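PDB 1Q7H: PUA domain-containing protein from Thermoplasma acidophilum DSM 1728, which is of unknown function but carries a PUA domain and so probably binds RNA, perhaps in connection with translation initiation. Local coordinates for residues D99-S111 with F116-E128. Numbering follows the deposited sequence.
Sequences DSIRKGDMIFVKS and FIAVGMAEMDAGE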
# COMPACT_ATOMS: atom_id res chain seq x y z
N ASP A 99 -9.73 -13.23 -3.20
CA ASP A 99 -10.22 -13.69 -4.49
C ASP A 99 -11.07 -12.68 -5.24
O ASP A 99 -11.54 -12.96 -6.34
CB ASP A 99 -10.97 -15.03 -4.38
CG ASP A 99 -12.15 -14.98 -3.42
OD1 ASP A 99 -12.86 -13.95 -3.39
OD2 ASP A 99 -12.37 -15.98 -2.71
N SER A 100 -11.25 -11.50 -4.67
CA SER A 100 -12.05 -10.50 -5.35
C SER A 100 -11.16 -9.52 -6.12
O SER A 100 -11.65 -8.62 -6.78
CB SER A 100 -12.94 -9.75 -4.36
OG SER A 100 -12.19 -8.87 -3.55
N ILE A 101 -9.84 -9.72 -6.04
CA ILE A 101 -8.90 -8.84 -6.74
C ILE A 101 -9.00 -8.96 -8.26
O ILE A 101 -9.03 -10.06 -8.83
CB ILE A 101 -7.43 -9.11 -6.29
CG1 ILE A 101 -7.20 -8.57 -4.88
CG2 ILE A 101 -6.45 -8.44 -7.23
CD1 ILE A 101 -5.95 -9.13 -4.19
N ARG A 102 -9.06 -7.81 -8.92
CA ARG A 102 -9.15 -7.74 -10.36
C ARG A 102 -8.05 -6.84 -10.89
O ARG A 102 -7.55 -5.96 -10.18
CB ARG A 102 -10.52 -7.17 -10.78
CG ARG A 102 -11.71 -8.02 -10.38
CD ARG A 102 -11.71 -9.34 -11.12
NE ARG A 102 -12.79 -10.22 -10.67
CZ ARG A 102 -12.68 -11.09 -9.67
NH1 ARG A 102 -11.54 -11.21 -9.00
NH2 ARG A 102 -13.73 -11.84 -9.34
N LYS A 103 -7.68 -7.05 -12.14
CA LYS A 103 -6.65 -6.25 -12.78
C LYS A 103 -6.99 -4.78 -12.57
O LYS A 103 -8.12 -4.35 -12.81
CB LYS A 103 -6.60 -6.57 -14.28
CG LYS A 103 -5.47 -5.87 -15.01
CD LYS A 103 -5.18 -6.51 -16.35
CE LYS A 103 -3.94 -5.90 -16.98
NZ LYS A 103 -3.51 -6.66 -18.19
N GLY A 104 -6.02 -4.00 -12.10
CA GLY A 104 -6.28 -2.59 -11.88
C GLY A 104 -6.48 -2.18 -10.43
O GLY A 104 -6.33 -1.00 -10.11
N ASP A 105 -6.83 -3.12 -9.56
CA ASP A 105 -7.01 -2.83 -8.15
C ASP A 105 -5.68 -2.56 -7.46
O ASP A 105 -4.63 -3.07 -7.86
CB ASP A 105 -7.65 -4.02 -7.40
CG ASP A 105 -9.06 -4.33 -7.85
OD1 ASP A 105 -9.69 -3.46 -8.48
OD2 ASP A 105 -9.54 -5.44 -7.56
N MSE A 106 -5.71 -1.76 -6.40
CA MSE A 106 -4.51 -1.51 -5.62
C MSE A 106 -4.45 -2.72 -4.69
O MSE A 106 -5.48 -3.14 -4.15
CB MSE A 106 -4.68 -0.23 -4.79
CG MSE A 106 -3.42 0.20 -4.07
SE MSE A 106 -3.68 1.90 -3.14
CE MSE A 106 -3.68 3.09 -4.66
N ILE A 107 -3.26 -3.31 -4.52
CA ILE A 107 -3.13 -4.45 -3.63
C ILE A 107 -2.10 -4.16 -2.54
O ILE A 107 -1.20 -3.33 -2.71
CB ILE A 107 -2.71 -5.74 -4.38
CG1 ILE A 107 -1.34 -5.55 -5.04
CG2 ILE A 107 -3.78 -6.09 -5.41
CD1 ILE A 107 -0.70 -6.84 -5.49
N PHE A 108 -2.25 -4.86 -1.43
CA PHE A 108 -1.38 -4.69 -0.28
C PHE A 108 -0.68 -6.00 -0.03
O PHE A 108 -1.31 -6.99 0.33
CB PHE A 108 -2.26 -4.23 0.88
CG PHE A 108 -3.15 -3.09 0.52
CD1 PHE A 108 -2.60 -1.88 0.12
CD2 PHE A 108 -4.53 -3.25 0.47
CE1 PHE A 108 -3.42 -0.83 -0.33
CE2 PHE A 108 -5.36 -2.21 0.03
CZ PHE A 108 -4.80 -1.00 -0.38
N VAL A 109 0.63 -5.98 -0.25
CA VAL A 109 1.48 -7.15 -0.14
C VAL A 109 2.02 -7.41 1.24
O VAL A 109 2.62 -6.53 1.85
CB VAL A 109 2.68 -7.03 -1.11
CG1 VAL A 109 3.48 -8.32 -1.11
CG2 VAL A 109 2.18 -6.67 -2.50
N LYS A 110 1.84 -8.63 1.73
CA LYS A 110 2.34 -8.98 3.05
C LYS A 110 3.21 -10.22 3.03
O LYS A 110 3.09 -11.09 2.17
CB LYS A 110 1.19 -9.20 4.03
CG LYS A 110 0.21 -10.25 3.59
CD LYS A 110 -0.80 -10.58 4.68
CE LYS A 110 -0.23 -11.55 5.69
NZ LYS A 110 -1.25 -12.03 6.66
N SER A 111 4.10 -10.28 4.01
CA SER A 111 4.99 -11.41 4.19
C SER A 111 4.16 -12.52 4.82
O SER A 111 3.15 -12.26 5.46
CB SER A 111 6.12 -11.03 5.16
OG SER A 111 6.66 -12.18 5.79
N PHE A 116 3.13 -6.21 6.50
CA PHE A 116 3.04 -5.73 5.13
C PHE A 116 4.36 -5.16 4.64
O PHE A 116 5.10 -4.54 5.40
CB PHE A 116 1.92 -4.70 5.02
CG PHE A 116 0.55 -5.31 5.08
CD1 PHE A 116 -0.07 -5.76 3.91
CD2 PHE A 116 -0.09 -5.51 6.30
CE1 PHE A 116 -1.30 -6.41 3.96
CE2 PHE A 116 -1.32 -6.15 6.36
CZ PHE A 116 -1.93 -6.61 5.19
N ILE A 117 4.65 -5.38 3.36
CA ILE A 117 5.91 -4.94 2.80
C ILE A 117 5.82 -4.03 1.58
O ILE A 117 6.80 -3.38 1.23
CB ILE A 117 6.78 -6.15 2.44
CG1 ILE A 117 6.04 -7.02 1.42
CG2 ILE A 117 7.10 -6.95 3.72
CD1 ILE A 117 6.78 -8.29 1.03
N ALA A 118 4.67 -3.97 0.93
CA ALA A 118 4.55 -3.11 -0.24
C ALA A 118 3.12 -2.87 -0.67
O ALA A 118 2.19 -3.53 -0.20
CB ALA A 118 5.34 -3.70 -1.41
N VAL A 119 2.96 -1.89 -1.55
CA VAL A 119 1.66 -1.58 -2.14
C VAL A 119 1.86 -1.85 -3.62
O VAL A 119 2.91 -1.53 -4.18
CB VAL A 119 1.25 -0.11 -1.94
CG1 VAL A 119 -0.11 0.15 -2.64
CG2 VAL A 119 1.15 0.20 -0.47
N GLY A 120 0.87 -2.47 -4.25
CA GLY A 120 1.00 -2.75 -5.66
C GLY A 120 -0.28 -2.46 -6.42
O GLY A 120 -1.29 -2.05 -5.86
N MSE A 121 -0.21 -2.67 -7.72
CA MSE A 121 -1.33 -2.46 -8.60
C MSE A 121 -1.43 -3.79 -9.34
O MSE A 121 -0.48 -4.22 -9.99
CB MSE A 121 -1.02 -1.32 -9.57
CG MSE A 121 -2.18 -0.38 -9.82
SE MSE A 121 -2.75 0.61 -8.23
CE MSE A 121 -4.49 1.14 -8.87
N ALA A 122 -2.56 -4.47 -9.19
CA ALA A 122 -2.75 -5.77 -9.81
C ALA A 122 -2.66 -5.73 -11.34
O ALA A 122 -3.20 -4.84 -11.98
CB ALA A 122 -4.09 -6.36 -9.39
N GLU A 123 -1.99 -6.73 -11.90
CA GLU A 123 -1.84 -6.84 -13.35
C GLU A 123 -2.63 -8.05 -13.86
O GLU A 123 -2.70 -8.28 -15.06
CB GLU A 123 -0.36 -7.04 -13.69
CG GLU A 123 0.52 -5.87 -13.31
CD GLU A 123 0.50 -4.77 -14.34
OE1 GLU A 123 1.15 -3.74 -14.13
OE2 GLU A 123 -0.17 -4.96 -15.38
N MSE A 124 -3.23 -8.81 -12.94
CA MSE A 124 -4.01 -10.00 -13.26
C MSE A 124 -5.17 -10.17 -12.28
O MSE A 124 -5.11 -9.64 -11.16
CB MSE A 124 -3.14 -11.26 -13.17
CG MSE A 124 -1.99 -11.36 -14.17
SE MSE A 124 -0.78 -12.86 -13.80
CE MSE A 124 -1.96 -14.32 -14.31
N ASP A 125 -6.21 -10.90 -12.68
CA ASP A 125 -7.34 -11.17 -11.80
C ASP A 125 -6.94 -12.32 -10.87
O ASP A 125 -6.16 -13.20 -11.24
CB ASP A 125 -8.58 -11.60 -12.60
CG ASP A 125 -9.07 -10.53 -13.56
OD1 ASP A 125 -8.96 -9.32 -13.26
OD2 ASP A 125 -9.60 -10.92 -14.62
N ALA A 126 -7.48 -12.33 -9.65
CA ALA A 126 -7.15 -13.38 -8.69
C ALA A 126 -7.41 -14.79 -9.24
O ALA A 126 -6.67 -15.72 -8.94
CB ALA A 126 -7.92 -13.17 -7.41
N GLY A 127 -8.46 -14.94 -10.03
CA GLY A 127 -8.78 -16.25 -10.58
C GLY A 127 -7.67 -16.84 -11.43
O GLY A 127 -7.26 -17.98 -11.24
N GLU A 128 -7.18 -16.06 -12.39
CA GLU A 128 -6.13 -16.50 -13.29
C GLU A 128 -4.81 -16.73 -12.55
O GLU A 128 -4.09 -17.68 -12.84
CB GLU A 128 -5.95 -15.48 -14.42
CG GLU A 128 -4.77 -15.75 -15.34
CD GLU A 128 -4.80 -14.91 -16.62
OE1 GLU A 128 -5.37 -13.80 -16.62
OE2 GLU A 128 -4.25 -15.36 -17.63
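One face of the Phe116 ring carries Lys110 CB, a CH-pi contact with the carbon 3.9 Å from the ring centroid; at the ring's edge Phe116 CE1 lies 3.7 Å from Phe108 O. Both phenylalanines belong to an antiparallel beta hairpin of the PUA domain, strands 106-111 and 116-122. With Lys110 CG set between its backbone N and carbonyl carbon (chi1 57°), the aliphatic chain passes obliquely along the ring while its ammonium end leads away, so lysine serves as both packing and polar surface. Leu63 of helix 60-65 touches both phenylalanines, joining the hairpin to the N-terminal part of the chain. Were Phe116 an alanine, Lys110 CB would probably lose its aromatic platform and a gap would be likely to open beside Phe108 and Leu63.

A classic beta bulge interrupts the pairing here: Val109 O accepts a bond from Ile117 N at 2.8 Å and a weak one from Ala118 N. Further along, Gly120 suits its place opposite Ile107, where a beta carbon would probably press tightly on Ile107 CG1. Chi1 of Met106 (-174°) swings CG away from the backbone N and brings it to 3.6 Å from Val119 CG1, a flexible chain against a compact branched one.

At the end of strand 116-122, the small methyl of Ala122 lets Ile101 CG2 and Ile107 CG2 pack against it. Before strand 106-111, the type II turn Arg102 to Asp105 is tied by Lys103 N to Asp125 OD1 (2.8 Å). Arg102 reaches back to brace the preceding loop: its NH1, 2.8 Å from Ile101 O, and Ala126 N grip that oxygen from opposite faces of its carbonyl plane.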